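Local coordinates for protein beta-porphyranase B (Bacteroides plebeius, PDB 4AWD) that hydrolyses the sulfated red-seaweed polysaccharide porphyran, cutting the beta-(1->4) linkages between D-galactose and L-galactose-6-sulfate, at residues K167-W172 against Y211-G216; W152-P157 against S174-I179; K61-A66 against E87-K92. All blocks are in the same frame, centred on the assembly; numbering follows the deposited sequence.

Contact 1: K167-W172 against Y211-G216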
loop_
_atom_site.group_PDB
_atom_site.type_symbol
_atom_site.label_atom_id
_atom_site.label_comp_id
_atom_site.label_asym_id
_atom_site.label_seq_id
_atom_site.Cartn_x
_atom_site.Cartn_y
_atom_site.Cartn_z
ATOM N N LYS A 167 30.945 -0.557 -22.813
ATOM C CA LYS A 167 30.725 0.355 -21.709
ATOM C C LYS A 167 29.890 -0.288 -20.601
ATOM O O LYS A 167 28.838 -0.879 -20.861
ATOM C CB LYS A 167 30.084 1.654 -22.211
ATOM C CG LYS A 167 30.814 2.269 -23.413
ATOM C CD LYS A 167 30.263 3.635 -23.782
ATOM C CE LYS A 167 30.792 4.082 -25.139
ATOM N NZ LYS A 167 30.054 5.267 -25.656
ATOM N N LYS A 168 30.400 -0.185 -19.374
ATOM C CA LYS A 168 29.683 -0.602 -18.176
ATOM C C LYS A 168 28.536 0.362 -17.960
ATOM O O LYS A 168 28.687 1.572 -18.144
ATOM C CB LYS A 168 30.604 -0.583 -16.949
ATOM N N ILE A 169 27.382 -0.173 -17.597
ATOM C CA ILE A 169 26.249 0.662 -17.250
ATOM C C ILE A 169 25.667 0.149 -15.945
ATOM O O ILE A 169 25.362 -1.043 -15.806
ATOM C CB ILE A 169 25.170 0.654 -18.356
ATOM C CG1 ILE A 169 25.734 1.204 -19.663
ATOM C CG2 ILE A 169 23.955 1.485 -17.950
ATOM C CD1 ILE A 169 24.943 0.768 -20.912
ATOM N N LYS A 170 25.538 1.048 -14.984
ATOM C CA LYS A 170 24.809 0.735 -13.769
ATOM C C LYS A 170 23.306 0.751 -14.056
ATOM O O LYS A 170 22.789 1.641 -14.755
ATOM C CB LYS A 170 25.160 1.712 -12.641
ATOM C CG LYS A 170 26.591 1.576 -12.113
ATOM C CD LYS A 170 26.822 2.470 -10.907
ATOM C CE LYS A 170 28.282 2.478 -10.474
ATOM N NZ LYS A 170 28.473 3.399 -9.327
ATOM N N THR A 171 22.617 -0.259 -13.528
ATOM C CA THR A 171 21.159 -0.295 -13.553
ATOM C C THR A 171 20.586 -0.572 -12.159
ATOM O O THR A 171 21.259 -1.140 -11.295
ATOM C CB THR A 171 20.619 -1.340 -14.555
ATOM O OG1 THR A 171 20.704 -2.650 -13.981
ATOM C CG2 THR A 171 21.395 -1.298 -15.856
ATOM N N TRP A 172 19.337 -0.160 -11.951
ATOM C CA TRP A 172 18.646 -0.412 -10.697
ATOM C C TRP A 172 17.245 -0.924 -10.946
ATOM O O TRP A 172 16.578 -0.482 -11.878
ATOM C CB TRP A 172 18.584 0.846 -9.840
ATOM C CG TRP A 172 19.932 1.387 -9.483
ATOM C CD1 TRP A 172 20.692 1.075 -8.378
ATOM C CD2 TRP A 172 20.681 2.341 -10.230
ATOM N NE1 TRP A 172 21.866 1.781 -8.403
ATOM C CE2 TRP A 172 21.891 2.561 -9.531
ATOM C CE3 TRP A 172 20.451 3.032 -11.431
ATOM C CZ2 TRP A 172 22.868 3.453 -9.991
ATOM C CZ3 TRP A 172 21.426 3.913 -11.892
ATOM C CH2 TRP A 172 22.618 4.120 -11.168
ATOM N N TYR A 211 12.488 -0.049 -13.225
ATOM C CA TYR A 211 13.768 -0.241 -13.902
ATOM C C TYR A 211 14.379 1.063 -14.373
ATOM O O TYR A 211 13.676 1.942 -14.895
ATOM C CB TYR A 211 13.639 -1.195 -15.084
ATOM C CG TYR A 211 14.954 -1.467 -15.791
ATOM C CD1 TYR A 211 15.852 -2.408 -15.288
ATOM C CD2 TYR A 211 15.294 -0.787 -16.959
ATOM C CE1 TYR A 211 17.055 -2.679 -15.932
ATOM C CE2 TYR A 211 16.503 -1.042 -17.615
ATOM C CZ TYR A 211 17.378 -1.993 -17.098
ATOM O OH TYR A 211 18.574 -2.260 -17.739
ATOM N N GLN A 212 15.698 1.169 -14.197
ATOM C CA GLN A 212 16.434 2.361 -14.573
ATOM C C GLN A 212 17.892 2.061 -14.894
ATOM O O GLN A 212 18.573 1.354 -14.154
ATOM C CB GLN A 212 16.366 3.384 -13.443
ATOM C CG GLN A 212 16.937 4.742 -13.807
ATOM C CD GLN A 212 16.899 5.702 -12.655
ATOM O OE1 GLN A 212 16.769 5.303 -11.500
ATOM N NE2 GLN A 212 17.012 6.983 -12.960
ATOM N N GLU A 213 18.358 2.621 -16.005
ATOM C CA GLU A 213 19.770 2.599 -16.375
ATOM C C GLU A 213 20.353 3.966 -16.056
ATOM O O GLU A 213 19.657 4.988 -16.178
ATOM C CB GLU A 213 19.930 2.270 -17.857
ATOM C CG GLU A 213 19.521 0.842 -18.194
ATOM C CD GLU A 213 19.488 0.547 -19.689
ATOM O OE1 GLU A 213 19.823 1.447 -20.494
ATOM O OE2 GLU A 213 19.121 -0.591 -20.054
ATOM N N GLN A 214 21.617 3.990 -15.630
ATOM C CA GLN A 214 22.260 5.244 -15.235
ATOM C C GLN A 214 22.307 6.257 -16.386
ATOM O O GLN A 214 22.802 5.961 -17.479
ATOM C CB GLN A 214 23.656 5.001 -14.669
ATOM C CG GLN A 214 24.222 6.192 -13.893
ATOM C CD GLN A 214 25.282 5.773 -12.900
ATOM O OE1 GLN A 214 26.027 4.818 -13.147
ATOM N NE2 GLN A 214 25.358 6.478 -11.766
ATOM N N GLY A 215 21.775 7.446 -16.111
ATOM C CA GLY A 215 21.626 8.493 -17.118
ATOM C C GLY A 215 20.244 8.482 -17.754
ATOM O O GLY A 215 19.809 9.493 -18.323
ATOM N N GLY A 216 19.557 7.340 -17.661
ATOM C CA GLY A 216 18.228 7.187 -18.240
ATOM C C GLY A 216 17.131 7.541 -17.256
ATOM O O GLY A 216 17.403 7.910 -16.112
HETATM O O HOH W 1 26.454 3.794 -15.618
HETATM O O HOH W 2 27.613 6.035 -9.695
#

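Contact 2: W152-P157 against S174-I179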
loop_
_atom_site.group_PDB
_atom_site.type_symbol
_atom_site.label_atom_id
_atom_site.label_comp_id
_atom_site.label_asym_id
_atom_site.label_seq_id
_atom_site.Cartn_x
_atom_site.Cartn_y
_atom_site.Cartn_z
ATOM N N TRP A 152 -0.021 -1.507 0.933
ATOM C CA TRP A 152 0.893 -2.035 -0.068
ATOM C C TRP A 152 2.234 -2.469 0.487
ATOM O O TRP A 152 2.565 -2.203 1.644
ATOM C CB TRP A 152 1.121 -1.017 -1.194
ATOM C CG TRP A 152 1.446 0.386 -0.787
ATOM C CD1 TRP A 152 0.609 1.279 -0.162
ATOM C CD2 TRP A 152 2.670 1.092 -1.042
ATOM N NE1 TRP A 152 1.250 2.491 0.008
ATOM C CE2 TRP A 152 2.512 2.406 -0.528
ATOM C CE3 TRP A 152 3.885 0.744 -1.656
ATOM C CZ2 TRP A 152 3.533 3.371 -0.601
ATOM C CZ3 TRP A 152 4.900 1.709 -1.740
ATOM C CH2 TRP A 152 4.711 3.009 -1.215
ATOM N N LEU A 153 3.001 -3.135 -0.367
ATOM C CA LEU A 153 4.350 -3.586 -0.041
ATOM C C LEU A 153 5.322 -3.067 -1.096
ATOM O O LEU A 153 4.940 -2.846 -2.256
ATOM C CB LEU A 153 4.428 -5.118 0.025
ATOM C CG LEU A 153 3.616 -5.832 1.116
ATOM C CD1 LEU A 153 2.198 -5.984 0.647
ATOM C CD2 LEU A 153 4.183 -7.187 1.442
ATOM N N SER A 154 6.574 -2.884 -0.681
ATOM C CA SER A 154 7.598 -2.328 -1.533
ATOM C C SER A 154 8.960 -2.758 -1.037
ATOM O O SER A 154 9.105 -3.190 0.112
ATOM C CB SER A 154 7.523 -0.801 -1.478
ATOM O OG SER A 154 8.141 -0.215 -2.604
ATOM N N ASN A 155 9.960 -2.624 -1.899
ATOM C CA ASN A 155 11.338 -2.764 -1.478
ATOM C C ASN A 155 12.231 -1.690 -2.103
ATOM O O ASN A 155 11.779 -0.886 -2.917
ATOM C CB ASN A 155 11.863 -4.186 -1.727
ATOM C CG ASN A 155 11.821 -4.591 -3.199
ATOM O OD1 ASN A 155 11.869 -3.753 -4.090
ATOM N ND2 ASN A 155 11.750 -5.885 -3.448
ATOM N N ARG A 156 13.491 -1.671 -1.693
ATOM C CA ARG A 156 14.434 -0.671 -2.147
ATOM C C ARG A 156 15.220 -1.148 -3.363
ATOM O O ARG A 156 15.344 -2.348 -3.590
ATOM C CB ARG A 156 15.361 -0.298 -1.009
ATOM C CG ARG A 156 14.612 0.367 0.119
ATOM C CD ARG A 156 15.366 0.175 1.392
ATOM N NE ARG A 156 16.439 1.156 1.553
ATOM C CZ ARG A 156 17.471 1.009 2.379
ATOM N NH1 ARG A 156 17.593 -0.100 3.124
ATOM N NH2 ARG A 156 18.383 1.971 2.453
ATOM N N PRO A 157 15.722 -0.206 -4.168
ATOM C CA PRO A 157 16.395 -0.562 -5.413
ATOM C C PRO A 157 17.707 -1.307 -5.204
ATOM O O PRO A 157 18.435 -1.034 -4.267
ATOM C CB PRO A 157 16.639 0.796 -6.093
ATOM C CG PRO A 157 16.469 1.819 -5.039
ATOM C CD PRO A 157 15.539 1.252 -4.027
ATOM N N SER A 174 13.592 -2.339 -8.542
ATOM C CA SER A 174 12.867 -2.629 -7.309
ATOM C C SER A 174 11.447 -3.043 -7.673
ATOM O O SER A 174 11.067 -3.000 -8.842
ATOM C CB SER A 174 12.858 -1.430 -6.364
ATOM O OG SER A 174 12.119 -0.347 -6.900
ATOM N N GLN A 175 10.677 -3.478 -6.681
ATOM C CA GLN A 175 9.305 -3.903 -6.921
ATOM C C GLN A 175 8.355 -3.282 -5.905
ATOM O O GLN A 175 8.772 -2.820 -4.844
ATOM C CB GLN A 175 9.175 -5.432 -6.920
ATOM C CG GLN A 175 10.019 -6.149 -7.969
ATOM C CD GLN A 175 11.474 -6.334 -7.528
ATOM O OE1 GLN A 175 11.750 -6.751 -6.407
ATOM N NE2 GLN A 175 12.404 -6.014 -8.419
ATOM N N GLU A 176 7.076 -3.300 -6.244
ATOM C CA GLU A 176 6.066 -2.602 -5.500
ATOM C C GLU A 176 4.739 -3.294 -5.760
ATOM O O GLU A 176 4.346 -3.477 -6.916
ATOM C CB GLU A 176 5.996 -1.138 -5.962
ATOM C CG GLU A 176 5.065 -0.255 -5.151
ATOM C CD GLU A 176 5.219 1.211 -5.504
ATOM O OE1 GLU A 176 6.114 1.558 -6.312
ATOM O OE2 GLU A 176 4.436 2.028 -4.990
ATOM N N LEU A 177 4.066 -3.670 -4.681
ATOM C CA LEU A 177 2.831 -4.428 -4.760
ATOM C C LEU A 177 1.729 -3.650 -4.056
ATOM O O LEU A 177 1.723 -3.514 -2.829
ATOM C CB LEU A 177 3.026 -5.838 -4.160
ATOM C CG LEU A 177 1.859 -6.788 -3.813
ATOM C CD1 LEU A 177 0.935 -7.012 -4.988
ATOM C CD2 LEU A 177 2.393 -8.137 -3.323
ATOM N N ASP A 178 0.831 -3.101 -4.857
ATOM C CA ASP A 178 -0.280 -2.286 -4.359
ATOM C C ASP A 178 -1.491 -3.168 -4.181
ATOM O O ASP A 178 -2.046 -3.669 -5.163
ATOM C CB ASP A 178 -0.602 -1.153 -5.347
ATOM C CG ASP A 178 0.463 -0.069 -5.353
ATOM O OD1 ASP A 178 0.735 0.463 -4.267
ATOM O OD2 ASP A 178 1.020 0.248 -6.432
ATOM N N ILE A 179 -1.878 -3.385 -2.929
ATOM C CA ILE A 179 -3.012 -4.249 -2.633
ATOM C C ILE A 179 -4.306 -3.445 -2.761
ATOM O O ILE A 179 -5.270 -3.912 -3.356
ATOM C CB ILE A 179 -2.865 -4.964 -1.263
ATOM C CG1 ILE A 179 -1.687 -5.948 -1.332
ATOM C CG2 ILE A 179 -4.155 -5.707 -0.907
ATOM C CD1 ILE A 179 -1.189 -6.493 -0.010
HETATM O O HOH W 3 9.856 0.105 -5.486
#

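Contact 3: K61-A66 against E87-K92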
loop_
_atom_site.group_PDB
_atom_site.type_symbol
_atom_site.label_atom_id
_atom_site.label_comp_id
_atom_site.label_asym_id
_atom_site.label_seq_id
_atom_site.Cartn_x
_atom_site.Cartn_y
_atom_site.Cartn_z
ATOM N N LYS A 61 -2.872 0.315 23.282
ATOM C CA LYS A 61 -2.942 1.726 23.655
ATOM C C LYS A 61 -2.045 2.610 22.777
ATOM O O LYS A 61 -2.135 3.842 22.833
ATOM C CB LYS A 61 -2.584 1.901 25.140
ATOM C CG LYS A 61 -2.978 0.714 26.049
ATOM C CD LYS A 61 -2.612 0.944 27.537
ATOM C CE LYS A 61 -1.095 0.846 27.801
ATOM N NZ LYS A 61 -0.571 -0.565 27.813
ATOM N N ARG A 62 -1.196 1.976 21.962
ATOM C CA ARG A 62 -0.262 2.683 21.073
ATOM C C ARG A 62 0.215 1.798 19.918
ATOM O O ARG A 62 0.060 0.571 19.942
ATOM C CB ARG A 62 0.962 3.199 21.846
ATOM C CG ARG A 62 1.839 2.084 22.401
ATOM C CD ARG A 62 3.112 2.589 23.101
ATOM N NE ARG A 62 2.867 3.143 24.437
ATOM C CZ ARG A 62 2.544 2.430 25.522
ATOM N NH1 ARG A 62 2.391 1.105 25.459
ATOM N NH2 ARG A 62 2.351 3.052 26.684
ATOM N N LEU A 63 0.798 2.437 18.911
ATOM C CA LEU A 63 1.471 1.720 17.842
ATOM C C LEU A 63 2.668 0.968 18.425
ATOM O O LEU A 63 3.413 1.496 19.269
ATOM C CB LEU A 63 1.899 2.684 16.715
ATOM C CG LEU A 63 2.559 2.087 15.459
ATOM C CD1 LEU A 63 1.559 1.474 14.531
ATOM C CD2 LEU A 63 3.368 3.141 14.717
ATOM N N ASN A 64 2.824 -0.279 18.002
ATOM C CA ASN A 64 3.912 -1.108 18.471
ATOM C C ASN A 64 5.187 -0.708 17.754
ATOM O O ASN A 64 5.409 -1.074 16.597
ATOM C CB ASN A 64 3.577 -2.572 18.233
ATOM C CG ASN A 64 4.636 -3.522 18.766
ATOM O OD1 ASN A 64 5.691 -3.109 19.264
ATOM N ND2 ASN A 64 4.353 -4.815 18.659
ATOM N N ALA A 65 6.016 0.056 18.452
ATOM C CA ALA A 65 7.218 0.627 17.876
ATOM C C ALA A 65 8.283 -0.430 17.581
ATOM O O ALA A 65 9.229 -0.167 16.848
ATOM C CB ALA A 65 7.772 1.761 18.784
ATOM N N ALA A 66 8.129 -1.632 18.126
ATOM C CA ALA A 66 9.035 -2.727 17.741
ATOM C C ALA A 66 8.758 -3.223 16.315
ATOM O O ALA A 66 9.681 -3.619 15.609
ATOM C CB ALA A 66 8.969 -3.890 18.738
ATOM N N GLU A 87 3.047 12.327 13.956
ATOM C CA GLU A 87 1.926 12.792 14.783
ATOM C C GLU A 87 0.551 12.497 14.180
ATOM O O GLU A 87 -0.453 12.553 14.901
ATOM C CB GLU A 87 2.037 14.306 15.070
ATOM C CG GLU A 87 3.288 14.735 15.825
ATOM C CD GLU A 87 4.550 14.665 14.959
ATOM O OE1 GLU A 87 4.456 14.801 13.716
ATOM O OE2 GLU A 87 5.643 14.452 15.519
ATOM N N ASN A 88 0.504 12.194 12.877
ATOM C CA ASN A 88 -0.748 11.874 12.184
ATOM C C ASN A 88 -1.141 10.402 12.270
ATOM O O ASN A 88 -2.185 9.994 11.732
ATOM C CB ASN A 88 -0.680 12.285 10.710
ATOM C CG ASN A 88 -0.725 13.791 10.517
ATOM O OD1 ASN A 88 0.097 14.531 11.057
ATOM N ND2 ASN A 88 -1.685 14.243 9.734
ATOM N N VAL A 89 -0.289 9.622 12.937
ATOM C CA VAL A 89 -0.467 8.183 13.076
ATOM C C VAL A 89 -0.751 7.868 14.535
ATOM O O VAL A 89 0.048 8.194 15.422
ATOM C CB VAL A 89 0.786 7.414 12.617
ATOM C CG1 VAL A 89 0.591 5.912 12.780
ATOM C CG2 VAL A 89 1.105 7.747 11.171
ATOM N N SER A 90 -1.902 7.267 14.792
ATOM C CA SER A 90 -2.205 6.817 16.133
ATOM C C SER A 90 -2.884 5.446 16.094
ATOM O O SER A 90 -3.218 4.930 15.018
ATOM C CB SER A 90 -3.077 7.850 16.849
ATOM O OG SER A 90 -4.338 7.970 16.225
ATOM N N VAL A 91 -3.066 4.866 17.276
ATOM C CA VAL A 91 -3.819 3.634 17.457
ATOM C C VAL A 91 -4.829 3.912 18.563
ATOM O O VAL A 91 -4.455 4.231 19.689
ATOM C CB VAL A 91 -2.903 2.456 17.888
ATOM C CG1 VAL A 91 -3.743 1.266 18.368
ATOM C CG2 VAL A 91 -1.978 2.045 16.758
ATOM N N LYS A 92 -6.107 3.803 18.249
ATOM C CA LYS A 92 -7.125 4.112 19.215
ATOM C C LYS A 92 -8.374 3.312 18.891
ATOM O O LYS A 92 -8.735 3.187 17.726
ATOM C CB LYS A 92 -7.404 5.624 19.196
ATOM C CG LYS A 92 -8.484 6.101 20.166
ATOM C CD LYS A 92 -7.924 6.540 21.511
ATOM C CE LYS A 92 -9.029 7.206 22.371
ATOM N NZ LYS A 92 -9.678 8.391 21.705
#

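Contact 1: K167-W172 against Y211-G216
Lys170 and Gln214, with Trp172 and Gln212 beside them, carry the three backbone hydrogen bonds of this antiparallel ladder at one end of the GH16 beta-sandwich. Gln214 N donates to Lys170 O at 2.8 Å. Trp172 and Gln212 form a hydrogen-bonded pair, with Trp172 N 2.8 Å from Gln212 O and Gln212 N 3.0 Å from Trp172 O, whereas Thr171 and Glu213 make the neighbouring non-hydrogen-bonded pair. The ladder stops where 211-213 bends into a type II turn from Glu213 to Gly216, closed by Gly216 N on Glu213 O and carrying Gly215 at positive phi.

Two waters extend the polar link at the surface. One accepts from Lys170 N and donates to Gln214 OE1; the other accepts from both Lys170 NZ and Gln214 NE2. The two side chains run side by side in the same direction, Gln214 OE1 lying 3.3 Å from Lys170 CB. Gln214 also packs against the rim of Trp172: its CG sits in the ring plane at the edge, Gln214 CD lies 3.6 Å from Trp172 CH2, and the amide stands at 88° to the indole. With its CG anti to the carbonyl carbon (chi1 -60°), Trp172 brings CZ3 of its six-membered ring against CA and CB of Gln214, inside the turn.

On the face bearing Thr171 and Glu213, the methyl CG2 of Thr171 packs against both Glu213 CG and the phenol oxygen of Tyr211, while OG1 is spent on Lys160 O in strand 149-163. Tyr211 OH in turn donates to Glu213 OE2, using the carboxylate's anti lone pair, which ties these two side chains together along their own strand. Farther out, Ile169 reaches across with its CG2 branch, which ends 4.1 Å from Glu213 CB.

Contact 2: W152-P157 against S174-I179
Trp152 and Asp178 stand side by side on one face of the antiparallel ladder, their planes 53° apart, with Asp178 OD1 over one indole face near its rim and 3.4 Å from Trp152 CB. On the same face Glu176 crosses the far end of the ring, its carboxylate turned 30° from the indole and OE2 3.3 Å from Trp152 CZ3. An extended chain with CG anti to the backbone N (chi1 -174°) carries the acid there, and Trp210 NE1 holds its other oxygen.

Asn155 and Gln175 instead set their amides almost perpendicular. Asn155 OD1 accepts from Gln175 N at 2.9 Å, and ND2 donates to Gln175 OE1 at 3.1 Å, approaching from above that carbonyl plane; ND2 also serves Pro279 O. Between these groups, Leu153 and Leu177 exchange two nearly straight backbone bonds. On the opposite face from Glu176, Leu153 CD1 meets Ile179 CD1 at 3.5 Å.

Glu176, probably the nucleophile, and Asp178 begin the ExDxxE signature of GH16 enzymes, which the probable proton donor Glu181 completes; the face bearing Trp152, Glu176 and Asp178 thus probably lines the catalytic cleft of the beta-jelly roll.

Contact 3: K61-A66 against E87-K92
Val91 lays its CG2 methyl against the backbone of Leu63, 3.5 Å from Leu63 N and 3.6 Å from Leu63 CA. The same methyl continues outward to Leu63 CB at 3.9 Å, so one branch of the valine covers both the main chain and the root of the leucine side chain. Its CB faces the preceding peptide, 3.8 Å from Arg62 C, and the second branch, CG1, stays farther off, near Arg62 O. This division follows from the first torsion: CG1 is anti to the backbone N (chi1 168°), which turns CG2 toward the loop.

The two segments are held together by van der Waals contact, without a hydrogen bond between them. Leu63 swings its branched end toward Val89, but the approach is loose, with Leu63 CD2 4.4 Å from Val89 CG1. Val89 and Val91 both direct their side chains to the loop, whereas those of Ser90 and Lys92 leave on the other side of the strand. The strand 89-92 pairs antiparallel with 95-107 in the beta-sandwich of the GH16 fold, and 61-66 belongs to the connection between strands 46-50 and 68-69, whose residues 61-63 touch it. Leu96 of the paired strand touches both Leu63 and Val89, making a small apolar cluster, and Phe58 adds to the packing around Val91.

The Val91 side chain lies about 8 Å from the bound calcium ion. Among the calcium ligands, Glu57 and Asn59 come shortly before the loop segment and Gly94 shortly after the strand. Past Leu63 the loop folds on itself in an Asx turn: Asn64 OD1 accepts from Ala66 N at 3.1 Å, with the donor lying well above the amide carbonyl plane.

Contacts 1 and 2 lie at successive places along strand 168-182, which is bordered by 149-163 on one flank and by 204-213 on the other. Contact 2 uses the first pairing and contact 1 the second, with centres 20 Å apart; the two meet where Trp172 CB packs on Pro157 CB at 4.2 Å. Contact 2 holds the probable nucleophile, Glu176; a glycerol, probably from the crystallisation liquor, lies about 3 Å from its side chain and may mark the pocket. Contact 1 lies farther out, with the Tyr211 side chain about 12 Å from that of Glu176. Contact 3 stands apart near the calcium ion, its centre 23 Å from that of contact 2 and 40 Å from that of contact 1.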